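Putative cell adhesion protein (Parabacteroides distasonis, PDB 3LIU) probably serves as a fimbrillin-type subunit of cell-surface pili in this human gut bacterium, with a likely role in adhesion. Local coordinates at residues A[200-212]-A[277-291]. Sequence-based numbering, arbitrary orientation.
Sequences LKEVFIASAKGVS and ALNHEFYVYENTKGE
The Phe282 ring lies between Ile205 of the facing strand and His280 of its own chain segment. Ile205 CG1 makes a CH-pi contact over one face, 4.1 Å from the ring centroid, while His280 presents its ring edge, CD2 over the opposite face but offset toward the rim. At the far rim, Val203 CG1 reaches Phe282 CE2. The Tyr285 ring carries Ser212 CB over one face, 3.7 Å from its centroid; Gly210 O lies at its edge near CE2, and Val211 N in its plane. Asn287, CG anti to the backbone N (chi1 -176°), uses both ends of its amide: ND2 gives a long bond, 3.3 Å, to Ser207 O, nearly in the amide plane but bent at the hydrogen (142°), while OD1 accepts Gly290 N on a lone pair, an Asx motif. A leucine here would probably leave Ser207 O with Thr307 OG1 but without the amide donor, and Gly290 N without its side-chain acceptor. Lys209, extended beyond CG, crosses Asn287 at about a right angle, its CD 3.4 Å from Glu286 O. Lys209 NZ ends in a 2.7 Å salt bridge to the syn lone pair of Glu291 OE1; Glu224 is its second carboxylate partner. One water bridges Lys209 N and Tyr285 O, another Ser212 OG and Glu286 N. At the other end, Val203 CG2 presses tightly on Ala277 CB (3.4 Å), beside Leu200. Strands 200-206 and 282-284 run nearly parallel (3°), their axes 9.1 Å apart, packed through side chains: strand 193-213 pairs with 308-319 and 268-270, whereas 282-284 pairs with 172-185, whose Leu180 and Ile178 extend the apolar layer, consistent with beta-sandwich packing in the transthyretin-clan FimA/Mfa1 family; Ile114 of strand 113-115 touches Tyr285 and Ser212.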
ATOM      1  N   LEU A 200       1.787  -9.429 -24.179  1.00 14.45           N
ATOM      2  CA  LEU A 200       2.335  -9.169 -22.871  1.00 15.11           C
ATOM      3  C   LEU A 200       3.205 -10.329 -22.355  1.00 13.61           C
ATOM      4  O   LEU A 200       2.758 -11.451 -22.354  1.00 11.52           O
ATOM      5  CB  LEU A 200       1.190  -8.879 -21.887  1.00 17.03           C
ATOM      6  CG  LEU A 200       1.638  -8.534 -20.471  1.00 13.86           C
ATOM      7  CD1 LEU A 200       2.323  -7.126 -20.466  1.00  6.12           C
ATOM      8  CD2 LEU A 200       0.429  -8.604 -19.532  1.00 18.71           C
ATOM      9  N   LYS A 201       4.425 -10.035 -21.901  1.00 13.13           N
ATOM     10  CA  LYS A 201       5.335 -11.060 -21.329  1.00 15.44           C
ATOM     11  C   LYS A 201       5.562 -10.914 -19.830  1.00 16.56           C
ATOM     12  O   LYS A 201       5.682 -11.918 -19.129  1.00 16.56           O
ATOM     13  CB  LYS A 201       6.691 -11.022 -22.018  1.00 14.22           C
ATOM     14  CG  LYS A 201       6.699 -11.631 -23.444  1.00 17.93           C
ATOM     15  CD  LYS A 201       8.156 -11.727 -23.969  1.00 29.40           C
ATOM     16  CE  LYS A 201       8.320 -12.641 -25.202  1.00 35.76           C
ATOM     17  NZ  LYS A 201       9.273 -12.052 -26.259  1.00 37.88           N
ATOM     18  N   GLU A 202       5.611  -9.673 -19.338  1.00 14.71           N
ATOM     19  CA  GLU A 202       5.946  -9.417 -17.927  1.00 16.11           C
ATOM     20  C   GLU A 202       5.338  -8.087 -17.454  1.00 13.15           C
ATOM     21  O   GLU A 202       5.187  -7.135 -18.228  1.00 14.57           O
ATOM     22  CB  GLU A 202       7.487  -9.387 -17.751  1.00 17.63           C
ATOM     23  CG  GLU A 202       8.000  -9.208 -16.304  1.00 19.53           C
ATOM     24  CD  GLU A 202       8.243 -10.531 -15.576  1.00 31.86           C
ATOM     25  OE1 GLU A 202       8.033 -11.592 -16.189  1.00 29.73           O
ATOM     26  OE2 GLU A 202       8.655 -10.522 -14.392  1.00 30.44           O
ATOM     27  N   VAL A 203       4.999  -8.030 -16.170  1.00 13.02           N
ATOM     28  CA  VAL A 203       4.617  -6.805 -15.511  1.00 12.45           C
ATOM     29  C   VAL A 203       5.451  -6.667 -14.245  1.00 14.03           C
ATOM     30  O   VAL A 203       5.678  -7.659 -13.532  1.00 15.90           O
ATOM     31  CB  VAL A 203       3.114  -6.823 -15.153  1.00 15.21           C
ATOM     32  CG1 VAL A 203       2.684  -5.479 -14.578  1.00 12.23           C
ATOM     33  CG2 VAL A 203       2.256  -7.172 -16.403  1.00 17.16           C
ATOM     34  N   PHE A 204       5.965  -5.478 -13.965  1.00 11.29           N
ATOM     35  CA  PHE A 204       6.668  -5.271 -12.694  1.00 12.56           C
ATOM     36  C   PHE A 204       6.567  -3.854 -12.164  1.00 13.42           C
ATOM     37  O   PHE A 204       6.170  -2.931 -12.887  1.00 11.18           O
ATOM     38  CB  PHE A 204       8.138  -5.794 -12.739  1.00 12.15           C
ATOM     39  CG  PHE A 204       9.129  -4.899 -13.475  1.00  9.74           C
ATOM     40  CD1 PHE A 204       9.168  -4.868 -14.843  1.00 11.67           C
ATOM     41  CD2 PHE A 204      10.037  -4.122 -12.770  1.00 12.40           C
ATOM     42  CE1 PHE A 204      10.086  -4.078 -15.528  1.00 11.12           C
ATOM     43  CE2 PHE A 204      10.971  -3.315 -13.432  1.00 14.43           C
ATOM     44  CZ  PHE A 204      11.009  -3.310 -14.820  1.00 14.18           C
ATOM     45  N   ILE A 205       6.904  -3.710 -10.882  1.00 11.54           N
ATOM     46  CA  ILE A 205       6.821  -2.435 -10.207  1.00 10.97           C
ATOM     47  C   ILE A 205       8.216  -1.952  -9.838  1.00 12.30           C
ATOM     48  O   ILE A 205       9.054  -2.772  -9.436  1.00 12.13           O
ATOM     49  CB  ILE A 205       5.994  -2.554  -8.897  1.00 12.38           C
ATOM     50  CG1 ILE A 205       4.600  -3.098  -9.181  1.00 14.38           C
ATOM     51  CG2 ILE A 205       5.956  -1.182  -8.136  1.00  9.31           C
ATOM     52  CD1 ILE A 205       3.747  -2.314 -10.173  1.00 14.37           C
ATOM     53  N   ALA A 206       8.471  -0.651  -9.988  1.00  9.64           N
ATOM     54  CA  ALA A 206       9.779  -0.048  -9.606  1.00 11.61           C
ATOM     55  C   ALA A 206       9.516   1.128  -8.670  1.00 10.93           C
ATOM     56  O   ALA A 206       8.458   1.731  -8.728  1.00  9.78           O
ATOM     57  CB  ALA A 206      10.566   0.416 -10.858  1.00  8.75           C
ATOM     58  N   SER A 207      10.478   1.483  -7.824  1.00 11.73           N
ATOM     59  CA  SER A 207      10.289   2.552  -6.850  1.00  9.83           C
ATOM     60  C   SER A 207       9.049   2.423  -5.976  1.00 11.69           C
ATOM     61  O   SER A 207       8.373   3.409  -5.705  1.00  9.66           O
ATOM     62  CB  SER A 207      10.310   3.943  -7.512  1.00 15.07           C
ATOM     63  OG  SER A 207      11.545   4.134  -8.182  1.00 11.32           O
ATOM     64  N   ALA A 208       8.801   1.208  -5.479  1.00 12.11           N
ATOM     65  CA  ALA A 208       7.806   0.962  -4.428  1.00  9.36           C
ATOM     66  C   ALA A 208       8.472   1.343  -3.115  1.00  9.52           C
ATOM     67  O   ALA A 208       9.548   0.817  -2.808  1.00 12.48           O
ATOM     68  CB  ALA A 208       7.408  -0.547  -4.411  1.00  5.41           C
ATOM     69  N   LYS A 209       7.888   2.264  -2.355  1.00  9.48           N
ATOM     70  CA  LYS A 209       8.411   2.517  -1.016  1.00  9.40           C
ATOM     71  C   LYS A 209       8.219   1.246  -0.200  1.00 11.54           C
ATOM     72  O   LYS A 209       7.123   0.683  -0.137  1.00 10.42           O
ATOM     73  CB  LYS A 209       7.789   3.738  -0.378  1.00  8.44           C
ATOM     74  CG  LYS A 209       8.387   5.021  -0.924  1.00 10.99           C
ATOM     75  CD  LYS A 209       8.058   6.246  -0.143  1.00  7.18           C
ATOM     76  CE  LYS A 209       8.814   7.474  -0.699  1.00  7.86           C
ATOM     77  NZ  LYS A 209       8.484   8.739  -0.015  1.00  9.21           N
ATOM     78  N   GLY A 210       9.315   0.756   0.369  1.00 10.76           N
ATOM     79  CA  GLY A 210       9.269  -0.499   1.087  1.00 10.43           C
ATOM     80  C   GLY A 210       9.136  -0.331   2.568  1.00 10.40           C
ATOM     81  O   GLY A 210       9.163  -1.315   3.308  1.00  9.89           O
ATOM     82  N   VAL A 211       9.000   0.925   3.004  1.00 12.15           N
ATOM     83  CA  VAL A 211       8.772   1.266   4.414  1.00  8.85           C
ATOM     84  C   VAL A 211       7.603   2.245   4.522  1.00  9.78           C
ATOM     85  O   VAL A 211       7.324   3.018   3.593  1.00 10.75           O
ATOM     86  CB  VAL A 211       9.991   1.910   5.108  1.00 10.84           C
ATOM     87  CG1 VAL A 211      11.159   0.934   5.288  1.00  6.23           C
ATOM     88  CG2 VAL A 211      10.446   3.194   4.341  1.00  7.40           C
ATOM     89  N   SER A 212       6.940   2.204   5.678  1.00 11.66           N
ATOM     90  CA  SER A 212       5.753   3.038   5.996  1.00 11.00           C
ATOM     91  C   SER A 212       5.619   3.193   7.507  1.00  9.43           C
ATOM     92  O   SER A 212       6.080   2.348   8.283  1.00 10.45           O
ATOM     93  CB  SER A 212       4.459   2.398   5.439  1.00 12.66           C
ATOM     94  OG  SER A 212       3.257   3.090   5.849  1.00 12.55           O
ATOM     95  N   ALA A 277      -0.464 -12.176 -15.807  1.00 27.02           N
ATOM     96  CA  ALA A 277       0.025 -10.972 -15.177  1.00 27.62           C
ATOM     97  C   ALA A 277      -1.095  -9.932 -15.125  1.00 27.30           C
ATOM     98  O   ALA A 277      -1.103  -9.049 -14.276  1.00 24.98           O
ATOM     99  CB  ALA A 277       1.232 -10.435 -15.953  1.00 24.85           C
ATOM    100  N   LEU A 278      -2.036 -10.052 -16.055  1.00 27.32           N
ATOM    101  CA  LEU A 278      -3.229  -9.206 -16.080  1.00 25.67           C
ATOM    102  C   LEU A 278      -4.100  -9.418 -14.848  1.00 21.84           C
ATOM    103  O   LEU A 278      -4.388 -10.539 -14.460  1.00 21.48           O
ATOM    104  CB  LEU A 278      -4.074  -9.511 -17.322  1.00 24.10           C
ATOM    105  CG  LEU A 278      -3.687  -8.868 -18.639  1.00 28.55           C
ATOM    106  CD1 LEU A 278      -4.741  -9.241 -19.662  1.00 29.22           C
ATOM    107  CD2 LEU A 278      -3.586  -7.354 -18.487  1.00 28.92           C
ATOM    108  N   ASN A 279      -4.531  -8.314 -14.266  1.00 19.38           N
ATOM    109  CA  ASN A 279      -5.260  -8.295 -13.041  1.00 19.72           C
ATOM    110  C   ASN A 279      -4.526  -8.833 -11.801  1.00 15.97           C
ATOM    111  O   ASN A 279      -5.108  -8.931 -10.765  1.00 16.08           O
ATOM    112  CB  ASN A 279      -6.621  -8.975 -13.248  1.00 20.29           C
ATOM    113  CG  ASN A 279      -7.424  -8.298 -14.356  1.00 23.24           C
ATOM    114  OD1 ASN A 279      -7.939  -8.947 -15.251  1.00 34.06           O
ATOM    115  ND2 ASN A 279      -7.498  -6.991 -14.306  1.00 23.49           N
ATOM    116  N   HIS A 280      -3.252  -9.177 -11.904  1.00 15.39           N
ATOM    117  CA  HIS A 280      -2.517  -9.586 -10.740  1.00 14.79           C
ATOM    118  C   HIS A 280      -2.251  -8.342  -9.883  1.00 12.43           C
ATOM    119  O   HIS A 280      -1.713  -7.324 -10.364  1.00 16.63           O
ATOM    120  CB  HIS A 280      -1.194 -10.224 -11.135  1.00 15.28           C
ATOM    121  CG  HIS A 280      -0.341 -10.559  -9.968  1.00 13.23           C
ATOM    122  ND1 HIS A 280      -0.529 -11.702  -9.218  1.00 16.71           N
ATOM    123  CD2 HIS A 280       0.662  -9.871  -9.373  1.00 19.89           C
ATOM    124  CE1 HIS A 280       0.354 -11.720  -8.235  1.00 18.79           C
ATOM    125  NE2 HIS A 280       1.080 -10.618  -8.298  1.00 26.43           N
ATOM    126  N   GLU A 281      -2.608  -8.417  -8.619  1.00 13.82           N
ATOM    127  CA  GLU A 281      -2.462  -7.246  -7.745  1.00 16.39           C
ATOM    128  C   GLU A 281      -1.088  -7.229  -7.071  1.00 18.02           C
ATOM    129  O   GLU A 281      -0.637  -8.268  -6.592  1.00 18.01           O
ATOM    130  CB  GLU A 281      -3.547  -7.225  -6.687  1.00 17.19           C
ATOM    131  CG  GLU A 281      -4.903  -6.869  -7.247  1.00 19.13           C
ATOM    132  CD  GLU A 281      -6.021  -6.953  -6.215  1.00 22.58           C
ATOM    133  OE1 GLU A 281      -5.884  -6.438  -5.070  1.00 20.03           O
ATOM    134  OE2 GLU A 281      -7.054  -7.527  -6.569  1.00 19.19           O
ATOM    135  N   PHE A 282      -0.434  -6.055  -7.072  1.00 14.31           N
ATOM    136  CA  PHE A 282       0.821  -5.833  -6.381  1.00 14.19           C
ATOM    137  C   PHE A 282       0.532  -4.913  -5.215  1.00 14.05           C
ATOM    138  O   PHE A 282      -0.147  -3.909  -5.392  1.00 14.21           O
ATOM    139  CB  PHE A 282       1.835  -5.106  -7.305  1.00 14.62           C
ATOM    140  CG  PHE A 282       2.261  -5.919  -8.516  1.00 11.95           C
ATOM    141  CD1 PHE A 282       3.180  -6.956  -8.394  1.00 14.14           C
ATOM    142  CD2 PHE A 282       1.716  -5.673  -9.762  1.00 10.79           C
ATOM    143  CE1 PHE A 282       3.583  -7.715  -9.535  1.00 12.20           C
ATOM    144  CE2 PHE A 282       2.106  -6.424 -10.878  1.00 12.89           C
ATOM    145  CZ  PHE A 282       3.051  -7.437 -10.754  1.00 15.51           C
ATOM    146  N   TYR A 283       1.124  -5.209  -4.059  1.00 11.63           N
ATOM    147  CA  TYR A 283       0.945  -4.442  -2.864  1.00 11.40           C
ATOM    148  C   TYR A 283       2.178  -3.594  -2.582  1.00 12.94           C
ATOM    149  O   TYR A 283       3.318  -4.086  -2.606  1.00 11.41           O
ATOM    150  CB  TYR A 283       0.678  -5.353  -1.654  1.00 13.75           C
ATOM    151  CG  TYR A 283      -0.487  -6.289  -1.767  1.00 13.52           C
ATOM    152  CD1 TYR A 283      -1.697  -5.872  -2.358  1.00 20.75           C
ATOM    153  CD2 TYR A 283      -0.406  -7.592  -1.286  1.00 18.29           C
ATOM    154  CE1 TYR A 283      -2.769  -6.747  -2.498  1.00 20.81           C
ATOM    155  CE2 TYR A 283      -1.486  -8.452  -1.381  1.00 21.77           C
ATOM    156  CZ  TYR A 283      -2.664  -8.023  -1.973  1.00 21.81           C
ATOM    157  OH  TYR A 283      -3.733  -8.882  -2.097  1.00 14.57           O
ATOM    158  N   VAL A 284       1.928  -2.322  -2.271  1.00 12.76           N
ATOM    159  CA  VAL A 284       3.002  -1.354  -2.099  1.00 12.53           C
ATOM    160  C   VAL A 284       2.574  -0.438  -0.966  1.00 10.79           C
ATOM    161  O   VAL A 284       1.374  -0.384  -0.624  1.00 12.75           O
ATOM    162  CB  VAL A 284       3.266  -0.505  -3.415  1.00 11.47           C
ATOM    163  CG1 VAL A 284       3.726  -1.363  -4.556  1.00 11.60           C
ATOM    164  CG2 VAL A 284       2.028   0.277  -3.832  1.00 10.96           C
ATOM    165  N   TYR A 285       3.524   0.287  -0.385  1.00 13.31           N
ATOM    166  CA  TYR A 285       3.188   1.323   0.599  1.00 12.21           C
ATOM    167  C   TYR A 285       2.991   2.667  -0.134  1.00 11.72           C
ATOM    168  O   TYR A 285       3.253   2.795  -1.356  1.00 10.67           O
ATOM    169  CB  TYR A 285       4.263   1.443   1.705  1.00 12.82           C
ATOM    170  CG  TYR A 285       4.385   0.273   2.685  1.00 10.24           C
ATOM    171  CD1 TYR A 285       3.264  -0.388   3.173  1.00 10.66           C
ATOM    172  CD2 TYR A 285       5.628  -0.131   3.161  1.00  9.54           C
ATOM    173  CE1 TYR A 285       3.363  -1.417   4.069  1.00 11.50           C
ATOM    174  CE2 TYR A 285       5.737  -1.190   4.100  1.00 10.64           C
ATOM    175  CZ  TYR A 285       4.618  -1.819   4.527  1.00  7.57           C
ATOM    176  OH  TYR A 285       4.658  -2.878   5.396  1.00  7.21           O
ATOM    177  N   GLU A 286       2.592   3.680   0.626  1.00 12.14           N
ATOM    178  CA  GLU A 286       2.384   5.001   0.043  1.00 11.43           C
ATOM    179  C   GLU A 286       3.666   5.558  -0.524  1.00  9.16           C
ATOM    180  O   GLU A 286       4.756   5.378   0.028  1.00 10.17           O
ATOM    181  CB  GLU A 286       1.821   6.006   1.059  1.00  9.09           C
ATOM    182  CG  GLU A 286       0.457   5.626   1.622  1.00 16.11           C
ATOM    183  CD  GLU A 286      -0.265   6.786   2.300  1.00 16.23           C
ATOM    184  OE1 GLU A 286       0.401   7.547   3.039  1.00 14.43           O
ATOM    185  OE2 GLU A 286      -1.517   6.880   2.144  1.00 12.31           O
ATOM    186  N   ASN A 287       3.509   6.209  -1.661  1.00  9.91           N
ATOM    187  CA  ASN A 287       4.531   7.013  -2.277  1.00 10.60           C
ATOM    188  C   ASN A 287       3.880   8.133  -3.110  1.00 10.24           C
ATOM    189  O   ASN A 287       3.256   7.877  -4.153  1.00 12.15           O
ATOM    190  CB  ASN A 287       5.422   6.164  -3.163  1.00 11.98           C
ATOM    191  CG  ASN A 287       6.578   6.969  -3.753  1.00 11.10           C
ATOM    192  OD1 ASN A 287       6.712   8.147  -3.454  1.00 13.58           O
ATOM    193  ND2 ASN A 287       7.377   6.351  -4.628  1.00  9.41           N
ATOM    194  N   THR A 288       3.953   9.337  -2.591  1.00  8.42           N
ATOM    195  CA  THR A 288       3.501  10.534  -3.290  1.00 12.01           C
ATOM    196  C   THR A 288       4.656  11.447  -3.551  1.00 14.07           C
ATOM    197  O   THR A 288       4.601  12.269  -4.455  1.00 14.53           O
ATOM    198  CB  THR A 288       2.419  11.312  -2.500  1.00 12.91           C
ATOM    199  OG1 THR A 288       2.990  11.876  -1.316  1.00 11.39           O
ATOM    200  CG2 THR A 288       1.276  10.356  -2.131  1.00 11.32           C
ATOM    201  N   LYS A 289       5.718  11.330  -2.763  1.00 15.08           N
ATOM    202  CA  LYS A 289       6.852  12.249  -2.933  1.00 13.76           C
ATOM    203  C   LYS A 289       7.923  11.778  -3.914  1.00 12.83           C
ATOM    204  O   LYS A 289       8.568  12.602  -4.535  1.00 12.83           O
ATOM    205  CB  LYS A 289       7.458  12.620  -1.579  1.00 14.08           C
ATOM    206  CG  LYS A 289       6.461  13.468  -0.763  1.00 12.39           C
ATOM    207  CD  LYS A 289       6.899  13.647   0.661  1.00 20.74           C
ATOM    208  CE  LYS A 289       5.846  14.380   1.518  1.00 23.81           C
ATOM    209  NZ  LYS A 289       6.517  14.897   2.772  1.00 19.61           N
ATOM    210  N   GLY A 290       8.128  10.475  -4.052  1.00 12.23           N
ATOM    211  CA  GLY A 290       9.096   9.951  -5.032  1.00 14.19           C
ATOM    212  C   GLY A 290      10.488  10.561  -4.916  1.00 12.12           C
ATOM    213  O   GLY A 290      11.104  10.870  -5.914  1.00 10.70           O
ATOM    214  N   GLU A 291      10.982  10.741  -3.696  1.00 12.81           N
ATOM    215  CA  GLU A 291      12.270  11.441  -3.522  1.00 10.60           C
ATOM    216  C   GLU A 291      13.446  10.702  -4.142  1.00 11.65           C
ATOM    217  O   GLU A 291      13.517   9.470  -4.104  1.00 10.82           O
ATOM    218  CB  GLU A 291      12.587  11.732  -2.055  1.00 11.26           C
ATOM    219  CG  GLU A 291      11.545  12.519  -1.315  1.00 12.23           C
ATOM    220  CD  GLU A 291      10.586  11.583  -0.553  1.00 16.25           C
ATOM    221  OE1 GLU A 291      10.175  10.557  -1.123  1.00 13.59           O
ATOM    222  OE2 GLU A 291      10.312  11.851   0.630  1.00 14.52           O
TER
HETATM  223  O   HOH W   1       5.080   2.602  -3.302  1.00 10.53           O
HETATM  224  O   HOH W   2       5.813   5.165   2.721  1.00 13.01           O
HETATM  225  O   HOH W   3       1.853   2.907   3.397  1.00  7.96           O